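Long-range contacts in KLLA0E03807p (Kluyveromyces lactis, PDB 3SQI), which probably binds centromeric DNA through this DNA-binding domain of Ndc10, a platform for inner kinetochore assembly in budding yeast: residues 111-116 with 254-259; 117-122 with 392-397; 137-142 with 249-254. All blocks are in the same frame, centred on the assembly; numbering follows the deposited sequence.

How the contacts relate
Helix 107-118 starts the set: its residues 111-116 open contact 1, and the end of the helix with the turn beyond it, residues 117-122, opens contact 2. The next helix, 133-149, carries residues 137-142 of contact 3, which closes first, against residues 249-254 of helix 245-259. Residues 254-259 of the same helix then close contact 1, sharing Thr254 with contact 3, which is therefore nested inside it. Contact 2 closes last, with residues 392-397 after helix 388-391; it encloses contact 3 and crosses contact 1. Together they bind three helices and a late loop into one unit, with Tyr258 and Asp396 joining contacts 1 and 2.

Contact 1 of 3, residues 111-116 with 254-259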
loop_
_atom_site.group_PDB
_atom_site.type_symbol
_atom_site.label_atom_id
_atom_site.label_comp_id
_atom_site.label_asym_id
_atom_site.label_seq_id
_atom_site.Cartn_x
_atom_site.Cartn_y
_atom_site.Cartn_z
ATOM N N GLN A 111 3.661 3.918 13.021
ATOM C CA GLN A 111 4.747 3.388 13.844
ATOM C C GLN A 111 4.241 3.022 15.223
ATOM O O GLN A 111 4.194 1.844 15.591
ATOM C CB GLN A 111 5.865 4.418 13.997
ATOM C CG GLN A 111 6.507 4.892 12.701
ATOM C CD GLN A 111 7.640 5.874 12.959
ATOM O OE1 GLN A 111 7.880 6.274 14.099
ATOM N NE2 GLN A 111 8.339 6.265 11.903
ATOM N N LYS A 112 3.807 4.028 15.970
ATOM C CA LYS A 112 3.372 3.793 17.342
ATOM C C LYS A 112 2.473 2.570 17.470
ATOM O O LYS A 112 2.622 1.804 18.414
ATOM C CB LYS A 112 2.682 5.027 17.924
ATOM C CG LYS A 112 1.940 4.756 19.221
ATOM C CD LYS A 112 2.896 4.657 20.392
ATOM C CE LYS A 112 2.147 4.542 21.706
ATOM N NZ LYS A 112 1.212 5.682 21.887
ATOM N N ILE A 113 1.580 2.361 16.510
ATOM C CA ILE A 113 0.734 1.179 16.552
ATOM C C ILE A 113 1.498 -0.092 16.157
ATOM O O ILE A 113 1.567 -1.057 16.927
ATOM C CB ILE A 113 -0.525 1.295 15.673
ATOM C CG1 ILE A 113 -1.574 2.191 16.332
ATOM C CG2 ILE A 113 -1.117 -0.083 15.449
ATOM C CD1 ILE A 113 -3.015 1.661 16.232
ATOM N N SER A 114 2.023 -0.095 14.931
ATOM C CA SER A 114 2.416 -1.341 14.287
ATOM C C SER A 114 3.214 -2.139 15.308
ATOM O O SER A 114 2.829 -3.239 15.716
ATOM C CB SER A 114 3.236 -1.071 13.042
ATOM O OG SER A 114 2.612 -0.131 12.206
ATOM N N ILE A 115 4.257 -1.502 15.816
ATOM C CA ILE A 115 5.135 -2.090 16.831
ATOM C C ILE A 115 4.376 -2.810 17.958
ATOM O O ILE A 115 4.541 -4.017 18.175
ATOM C CB ILE A 115 6.054 -1.010 17.423
ATOM C CG1 ILE A 115 7.165 -1.615 18.271
ATOM C CG2 ILE A 115 5.264 0.045 18.186
ATOM C CD1 ILE A 115 7.881 -0.586 19.093
ATOM N N ASN A 116 3.571 -2.059 18.697
ATOM C CA ASN A 116 2.762 -2.620 19.780
ATOM C C ASN A 116 1.924 -3.831 19.360
ATOM O O ASN A 116 1.727 -4.755 20.150
ATOM C CB ASN A 116 1.828 -1.561 20.381
ATOM C CG ASN A 116 2.571 -0.502 21.165
ATOM O OD1 ASN A 116 2.767 -0.630 22.373
ATOM N ND2 ASN A 116 2.990 0.550 20.484
ATOM N N THR A 254 -10.026 -0.358 20.902
ATOM C CA THR A 254 -9.347 -1.172 21.899
ATOM C C THR A 254 -7.836 -0.976 21.815
ATOM O O THR A 254 -7.162 -0.826 22.833
ATOM C CB THR A 254 -9.675 -2.675 21.726
ATOM O OG1 THR A 254 -11.086 -2.849 21.548
ATOM C CG2 THR A 254 -9.233 -3.458 22.947
ATOM N N ILE A 255 -7.308 -0.971 20.597
ATOM C CA ILE A 255 -5.873 -0.807 20.401
ATOM C C ILE A 255 -5.419 0.646 20.520
ATOM O O ILE A 255 -4.403 0.928 21.155
ATOM C CB ILE A 255 -5.412 -1.380 19.046
ATOM C CG1 ILE A 255 -3.889 -1.342 18.954
ATOM C CG2 ILE A 255 -6.035 -0.612 17.895
ATOM C CD1 ILE A 255 -3.192 -2.062 20.089
ATOM N N PHE A 256 -6.173 1.562 19.914
ATOM C CA PHE A 256 -5.883 2.985 20.025
ATOM C C PHE A 256 -5.853 3.398 21.495
ATOM O O PHE A 256 -4.995 4.174 21.919
ATOM C CB PHE A 256 -6.924 3.804 19.256
ATOM C CG PHE A 256 -6.524 4.123 17.848
ATOM C CD1 PHE A 256 -6.308 5.431 17.457
ATOM C CD2 PHE A 256 -6.345 3.113 16.917
ATOM C CE1 PHE A 256 -5.933 5.729 16.162
ATOM C CE2 PHE A 256 -5.968 3.402 15.618
ATOM C CZ PHE A 256 -5.759 4.713 15.240
ATOM N N LYS A 257 -6.790 2.874 22.273
ATOM C CA LYS A 257 -6.779 3.112 23.708
ATOM C C LYS A 257 -5.402 2.762 24.266
ATOM O O LYS A 257 -4.651 3.640 24.694
ATOM C CB LYS A 257 -7.864 2.287 24.413
ATOM C CG LYS A 257 -9.298 2.780 24.196
ATOM C CD LYS A 257 -10.301 1.907 24.953
ATOM C CE LYS A 257 -11.750 2.266 24.628
ATOM N NZ LYS A 257 -12.324 3.304 25.536
ATOM N N TYR A 258 -5.072 1.473 24.225
ATOM C CA TYR A 258 -3.815 0.948 24.761
ATOM C C TYR A 258 -2.593 1.701 24.221
ATOM O O TYR A 258 -1.570 1.808 24.900
ATOM C CB TYR A 258 -3.733 -0.554 24.459
ATOM C CG TYR A 258 -2.425 -1.252 24.774
ATOM C CD1 TYR A 258 -2.249 -1.946 25.964
ATOM C CD2 TYR A 258 -1.389 -1.268 23.853
ATOM C CE1 TYR A 258 -1.060 -2.607 26.237
ATOM C CE2 TYR A 258 -0.203 -1.924 24.117
ATOM C CZ TYR A 258 -0.041 -2.590 25.306
ATOM O OH TYR A 258 1.147 -3.239 25.554
ATOM N N CYS A 259 -2.704 2.228 23.006
ATOM C CA CYS A 259 -1.626 3.024 22.427
ATOM C C CYS A 259 -1.750 4.492 22.831
ATOM O O CYS A 259 -0.837 5.287 22.612
ATOM C CB CYS A 259 -1.605 2.891 20.902
ATOM S SG CYS A 259 -1.262 1.206 20.349
#
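The axes of the two helical segments, 111-116 and 254-259, approach to 10.3 Å with their N-to-C directions 104° apart, so that the two segments cross steeply, not far from a right angle, and their backbones come nearest at Ile113 and Cys259. This is a buried helix-helix crossing within the CBF3-subunit domain, whose fold is probably related to that of the tyrosine recombinases. Ile113 and Cys259 carry most of the contact. The CG1 branch of Ile113 lies beside the backbone N, anti to the carbonyl carbon, and extends CD1 between two side chains of the other helix: CD1 is 3.5 Å from Phe256 CE2 and 4.1 Å from Ile255 CG2. The side chain of Phe256 starts out away from the partner helix, and only the CD2-CE2 side of the ring swings back to receive the methyl, the two side chains crossing at about a right angle. The ring also packs against Tyr263 and Trp268.

Asn116 supplies the polar part. Its ND2 turns back to Lys112 O one helical turn earlier, nearly along the C=O axis, and also donates to Gln393 O; OD1 accepts from Ile395 N. A leucine in place of Asn116 would lose all three amide bonds and would probably loosen the hold of helix 107-118 on the loop around Gln393 and Ile395. The amide is thus gripped at both ends, and its plane stands 82° from that of the Tyr258 ring, with OD1 3.7 Å from Tyr258 CE2. The hydroxyl of Tyr258 is hydrogen-bonded to Asp396. Between the apolar and polar parts sits the sulfur of Cys259: SG lies 4.1 Å from Ile113 CG1 and the same distance from Asn116 CB.

Contact 2 of 3, residues 117-122 with 392-397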
loop_
_atom_site.group_PDB
_atom_site.type_symbol
_atom_site.label_atom_id
_atom_site.label_comp_id
_atom_site.label_asym_id
_atom_site.label_seq_id
_atom_site.Cartn_x
_atom_site.Cartn_y
_atom_site.Cartn_z
ATOM N N LEU A 117 1.403 -3.813 18.136
ATOM C CA LEU A 117 0.607 -4.934 17.638
ATOM C C LEU A 117 1.458 -6.139 17.210
ATOM O O LEU A 117 0.962 -7.265 17.156
ATOM C CB LEU A 117 -0.336 -4.492 16.520
ATOM C CG LEU A 117 -1.708 -4.052 17.035
ATOM C CD1 LEU A 117 -2.761 -4.098 15.923
ATOM C CD2 LEU A 117 -2.115 -4.934 18.175
ATOM N N TRP A 118 2.733 -5.899 16.912
ATOM C CA TRP A 118 3.686 -6.985 16.713
ATOM C C TRP A 118 4.063 -7.618 18.055
ATOM O O TRP A 118 4.183 -8.837 18.157
ATOM C CB TRP A 118 4.948 -6.489 15.999
ATOM C CG TRP A 118 4.782 -6.285 14.518
ATOM C CD1 TRP A 118 4.671 -5.094 13.860
ATOM C CD2 TRP A 118 4.712 -7.304 13.516
ATOM N NE1 TRP A 118 4.531 -5.310 12.510
ATOM C CE2 TRP A 118 4.551 -6.659 12.274
ATOM C CE3 TRP A 118 4.761 -8.700 13.549
ATOM C CZ2 TRP A 118 4.444 -7.363 11.078
ATOM C CZ3 TRP A 118 4.653 -9.396 12.363
ATOM C CH2 TRP A 118 4.499 -8.728 11.142
ATOM N N ASN A 119 4.223 -6.790 19.085
ATOM C CA ASN A 119 4.708 -7.261 20.385
ATOM C C ASN A 119 3.843 -8.384 20.943
ATOM O O ASN A 119 2.670 -8.181 21.260
ATOM C CB ASN A 119 4.776 -6.093 21.373
ATOM C CG ASN A 119 5.209 -6.515 22.768
ATOM O OD1 ASN A 119 5.724 -7.615 22.980
ATOM N ND2 ASN A 119 5.005 -5.625 23.730
ATOM N N PRO A 120 4.442 -9.577 21.083
ATOM C CA PRO A 120 3.726 -10.802 21.436
ATOM C C PRO A 120 3.222 -10.774 22.866
ATOM O O PRO A 120 2.211 -11.413 23.160
ATOM C CB PRO A 120 4.792 -11.880 21.261
ATOM C CG PRO A 120 6.070 -11.177 21.484
ATOM C CD PRO A 120 5.881 -9.826 20.890
ATOM N N SER A 121 3.906 -10.049 23.745
ATOM C CA SER A 121 3.432 -9.947 25.120
ATOM C C SER A 121 2.919 -8.547 25.441
ATOM O O SER A 121 3.691 -7.605 25.628
ATOM C CB SER A 121 4.526 -10.371 26.109
ATOM O OG SER A 121 5.789 -9.835 25.748
ATOM N N THR A 122 1.600 -8.429 25.522
ATOM C CA THR A 122 0.973 -7.182 25.912
ATOM C C THR A 122 0.271 -7.426 27.233
ATOM O O THR A 122 -0.785 -8.056 27.279
ATOM C CB THR A 122 -0.062 -6.739 24.864
ATOM O OG1 THR A 122 -0.924 -7.844 24.561
ATOM C CG2 THR A 122 0.627 -6.246 23.571
ATOM N N ALA A 392 11.130 2.288 20.886
ATOM C CA ALA A 392 10.863 3.216 21.981
ATOM C C ALA A 392 9.371 3.541 22.107
ATOM O O ALA A 392 8.933 4.132 23.096
ATOM C CB ALA A 392 11.674 4.496 21.803
ATOM N N GLN A 393 8.599 3.148 21.098
ATOM C CA GLN A 393 7.193 3.535 20.987
ATOM C C GLN A 393 6.166 2.552 21.572
ATOM O O GLN A 393 4.966 2.762 21.419
ATOM C CB GLN A 393 6.846 3.862 19.531
ATOM C CG GLN A 393 6.922 5.348 19.201
ATOM C CD GLN A 393 7.081 5.596 17.718
ATOM O OE1 GLN A 393 6.415 4.964 16.897
ATOM N NE2 GLN A 393 7.977 6.510 17.363
ATOM N N LEU A 394 6.618 1.481 22.221
ATOM C CA LEU A 394 5.679 0.517 22.811
ATOM C C LEU A 394 5.565 0.639 24.336
ATOM O O LEU A 394 6.529 1.018 25.008
ATOM C CB LEU A 394 5.966 -0.933 22.373
ATOM C CG LEU A 394 7.385 -1.500 22.262
ATOM C CD1 LEU A 394 8.198 -1.159 23.479
ATOM C CD2 LEU A 394 7.370 -2.999 22.052
ATOM N N ILE A 395 4.379 0.345 24.867
ATOM C CA ILE A 395 4.097 0.557 26.289
ATOM C C ILE A 395 4.303 -0.673 27.190
ATOM O O ILE A 395 4.058 -0.614 28.398
ATOM C CB ILE A 395 2.682 1.153 26.505
ATOM C CG1 ILE A 395 1.636 0.342 25.739
ATOM C CG2 ILE A 395 2.643 2.597 26.025
ATOM C CD1 ILE A 395 1.332 0.924 24.379
ATOM N N ASP A 396 4.748 -1.779 26.601
ATOM C CA ASP A 396 5.239 -2.909 27.380
ATOM C C ASP A 396 6.629 -3.299 26.897
ATOM O O ASP A 396 6.790 -3.849 25.804
ATOM C CB ASP A 396 4.296 -4.108 27.257
ATOM C CG ASP A 396 3.100 -4.011 28.185
ATOM O OD1 ASP A 396 3.295 -3.784 29.399
ATOM O OD2 ASP A 396 1.960 -4.163 27.699
ATOM N N LYS A 397 7.630 -3.049 27.732
ATOM C CA LYS A 397 8.990 -3.448 27.410
ATOM C C LYS A 397 9.072 -4.944 27.625
ATOM O O LYS A 397 8.549 -5.461 28.613
ATOM C CB LYS A 397 9.995 -2.727 28.305
ATOM C CG LYS A 397 10.031 -3.236 29.732
ATOM C CD LYS A 397 10.403 -2.143 30.734
ATOM C CE LYS A 397 11.899 -1.880 30.803
ATOM N NZ LYS A 397 12.234 -1.018 31.975
#
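An Asx turn at Asn119, the first residue to leave helical geometry after helix 107-118, shapes this contact with the loop 392-397. Asn119 CG is anti to the backbone N (chi1 177°), which carries the amide outward from the helix end. There OD1 accepts a hydrogen bond from Ser121 N at 3.1 Å, the donor lying above the carbonyl plane instead of on a lone pair. With OD1 turned back on its own chain, ND2 is left facing the loop, 3.9 Å from Leu394 CD2 and 3.3 Å from Asp396 O. The side chains of Asn119 and Leu394 cross at about a right angle. Leu394 holds CG in the crowded position between backbone N and carbonyl carbon, and it is the CD2 branch that lies against CB and the amide of Asn119.

Asp396, further along the loop, meets the rest of the turn. Its CB is 3.9 Å from Ser121 O, and its carboxylate continues past the turn until OD2 lies 3.6 Å from Thr122 CA. These are van der Waals approaches; OD2 is hydrogen-bonded to Tyr258 OH and Ser124 OG, and weakly to Asp123 N, which fixes the carboxylate and is likely to favour its charged form.

On the helix side, Leu117 and Trp118 pack on Leu140 of helix 133-149, from which Lys136 NZ bonds both Asn119 O and Thr122 OG1. Thr122 and Ile395 both touch Tyr258, so the turn and the late loop converge on the C-terminal end of helix 245-259.

Contact 3 of 3, residues 137-142 with 249-254; sequences LKLLLD and GNWYPT
Lys138 is the first residue of 137-142 to reach helix 245-259. Its CG is anti to the backbone N, and bends at chi3 and chi4 bring NZ to the rim of the Trp251 indole, 3.9 Å from CH2 and near the ring plane, so the ammonium does not lie over the aromatic face. A long, weak ion pair links NZ to Asp135.

Leu139 follows and fills the angle between two aromatic residues of the partner segment. Also anti at chi1, it sends CD1 to within 3.8 Å of Trp251 CB, while the same methyl makes an off-centre CH-pi contact with Tyr252, 4.2 Å from the ring centroid and 29° off the normal. The other branch, CD2, rests 3.8 Å from the backbone oxygen of Trp251. One leucine therefore meets both the backbone and the side chains of consecutive residues.

One turn on from Lys138, Asp142 brings OD1 to the edge of the Tyr252 ring, in its plane, with the carboxylate turned 75° to the ring. Tyr252 OH donates a weak hydrogen bond to OD1, at 3.5 Å. The stronger partner of OD1 is Arg156, in a salt bridge, and OD2 is bonded to Tyr242 OH; this pairing would be expected to keep the acid ionised.

The two segments cross at 90°, and helix 245-259 is kinked just beyond Tyr252, at Pro253. Trp251 also packs on a phosphate of the bound DNA, whereas helix 133-149 is flanked by helix 107-118 at Leu140 and by helix 198-210 at Leu137 and Leu141.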
loop_
_atom_site.group_PDB
_atom_site.type_symbol
_atom_site.label_atom_id
_atom_site.label_comp_id
_atom_site.label_asym_id
_atom_site.label_seq_id
_atom_site.Cartn_x
_atom_site.Cartn_y
_atom_site.Cartn_z
ATOM N N LEU A 137 -2.269 -9.546 14.475
ATOM C CA LEU A 137 -1.826 -9.391 13.093
ATOM C C LEU A 137 -2.972 -9.143 12.110
ATOM O O LEU A 137 -2.809 -8.416 11.137
ATOM C CB LEU A 137 -0.967 -10.573 12.651
ATOM C CG LEU A 137 0.437 -10.506 13.244
ATOM C CD1 LEU A 137 1.367 -11.439 12.507
ATOM C CD2 LEU A 137 0.950 -9.081 13.174
ATOM N N LYS A 138 -4.129 -9.742 12.362
ATOM C CA LYS A 138 -5.267 -9.548 11.479
ATOM C C LYS A 138 -5.620 -8.065 11.466
ATOM O O LYS A 138 -5.647 -7.408 10.402
ATOM C CB LYS A 138 -6.452 -10.385 11.962
ATOM C CG LYS A 138 -7.476 -10.698 10.886
ATOM C CD LYS A 138 -8.464 -11.762 11.344
ATOM C CE LYS A 138 -7.769 -12.880 12.096
ATOM N NZ LYS A 138 -8.027 -12.780 13.564
ATOM N N LEU A 139 -5.865 -7.528 12.659
ATOM C CA LEU A 139 -6.158 -6.107 12.756
ATOM C C LEU A 139 -5.046 -5.313 12.086
ATOM O O LEU A 139 -5.293 -4.529 11.172
ATOM C CB LEU A 139 -6.300 -5.663 14.211
ATOM C CG LEU A 139 -6.834 -4.238 14.377
ATOM C CD1 LEU A 139 -8.269 -4.151 13.875
ATOM C CD2 LEU A 139 -6.750 -3.777 15.821
ATOM N N LEU A 140 -3.814 -5.541 12.527
ATOM C CA LEU A 140 -2.686 -4.755 12.049
ATOM C C LEU A 140 -2.620 -4.722 10.531
ATOM O O LEU A 140 -2.256 -3.711 9.952
ATOM C CB LEU A 140 -1.367 -5.286 12.609
ATOM C CG LEU A 140 -0.146 -4.584 12.012
ATOM C CD1 LEU A 140 -0.043 -3.160 12.546
ATOM C CD2 LEU A 140 1.138 -5.358 12.268
ATOM N N LEU A 141 -2.948 -5.833 9.880
ATOM C CA LEU A 141 -2.921 -5.862 8.425
ATOM C C LEU A 141 -4.028 -4.967 7.914
ATOM O O LEU A 141 -3.806 -4.161 7.016
ATOM C CB LEU A 141 -3.101 -7.272 7.866
ATOM C CG LEU A 141 -2.998 -7.317 6.337
ATOM C CD1 LEU A 141 -1.542 -7.414 5.928
ATOM C CD2 LEU A 141 -3.791 -8.468 5.737
ATOM N N ASP A 142 -5.221 -5.082 8.486
ATOM C CA ASP A 142 -6.285 -4.184 8.031
ATOM C C ASP A 142 -5.904 -2.695 8.150
ATOM O O ASP A 142 -6.109 -1.907 7.220
ATOM C CB ASP A 142 -7.586 -4.445 8.766
ATOM C CG ASP A 142 -8.718 -3.626 8.213
ATOM O OD1 ASP A 142 -9.050 -2.583 8.815
ATOM O OD2 ASP A 142 -9.263 -4.015 7.159
ATOM N N GLY A 249 -14.696 -2.644 14.268
ATOM C CA GLY A 249 -14.995 -1.393 14.945
ATOM C C GLY A 249 -14.776 -1.449 16.447
ATOM O O GLY A 249 -14.522 -0.428 17.085
ATOM N N ASN A 250 -14.908 -2.642 17.017
ATOM C CA ASN A 250 -14.568 -2.875 18.415
ATOM C C ASN A 250 -13.074 -3.042 18.590
ATOM O O ASN A 250 -12.466 -2.427 19.467
ATOM C CB ASN A 250 -15.285 -4.116 18.946
ATOM C CG ASN A 250 -16.788 -3.956 18.951
ATOM O OD1 ASN A 250 -17.308 -2.867 19.208
ATOM N ND2 ASN A 250 -17.499 -5.038 18.655
ATOM N N TRP A 251 -12.482 -3.876 17.741
ATOM C CA TRP A 251 -11.054 -4.154 17.835
ATOM C C TRP A 251 -10.217 -2.874 17.824
ATOM O O TRP A 251 -9.228 -2.764 18.551
ATOM C CB TRP A 251 -10.608 -5.094 16.712
ATOM C CG TRP A 251 -11.216 -6.461 16.809
ATOM C CD1 TRP A 251 -12.435 -6.779 17.329
ATOM C CD2 TRP A 251 -10.627 -7.698 16.385
ATOM N NE1 TRP A 251 -12.646 -8.133 17.251
ATOM C CE2 TRP A 251 -11.551 -8.721 16.678
ATOM C CE3 TRP A 251 -9.410 -8.038 15.789
ATOM C CZ2 TRP A 251 -11.296 -10.062 16.395
ATOM C CZ3 TRP A 251 -9.158 -9.372 15.510
ATOM C CH2 TRP A 251 -10.098 -10.366 15.812
ATOM N N TYR A 252 -10.632 -1.909 17.004
ATOM C CA TYR A 252 -9.866 -0.687 16.773
ATOM C C TYR A 252 -9.685 0.238 17.976
ATOM O O TYR A 252 -8.554 0.516 18.371
ATOM C CB TYR A 252 -10.462 0.095 15.604
ATOM C CG TYR A 252 -9.653 -0.009 14.334
ATOM C CD1 TYR A 252 -8.499 0.743 14.164
ATOM C CD2 TYR A 252 -10.047 -0.851 13.303
ATOM C CE1 TYR A 252 -7.754 0.655 13.001
ATOM C CE2 TYR A 252 -9.309 -0.947 12.136
ATOM C CZ TYR A 252 -8.163 -0.190 11.989
ATOM O OH TYR A 252 -7.427 -0.283 10.830
ATOM N N PRO A 253 -10.792 0.728 18.560
ATOM C CA PRO A 253 -10.591 1.647 19.684
ATOM C C PRO A 253 -9.802 0.947 20.773
ATOM O O PRO A 253 -8.998 1.575 21.462
ATOM C CB PRO A 253 -12.016 1.941 20.159
ATOM C CG PRO A 253 -12.853 0.842 19.608
ATOM C CD PRO A 253 -12.219 0.467 18.311
ATOM N N THR A 254 -10.026 -0.358 20.902
ATOM C CA THR A 254 -9.347 -1.172 21.899
ATOM C C THR A 254 -7.836 -0.976 21.815
ATOM O O THR A 254 -7.162 -0.826 22.833
ATOM C CB THR A 254 -9.675 -2.675 21.726
ATOM O OG1 THR A 254 -11.086 -2.849 21.548
ATOM C CG2 THR A 254 -9.233 -3.458 22.947
#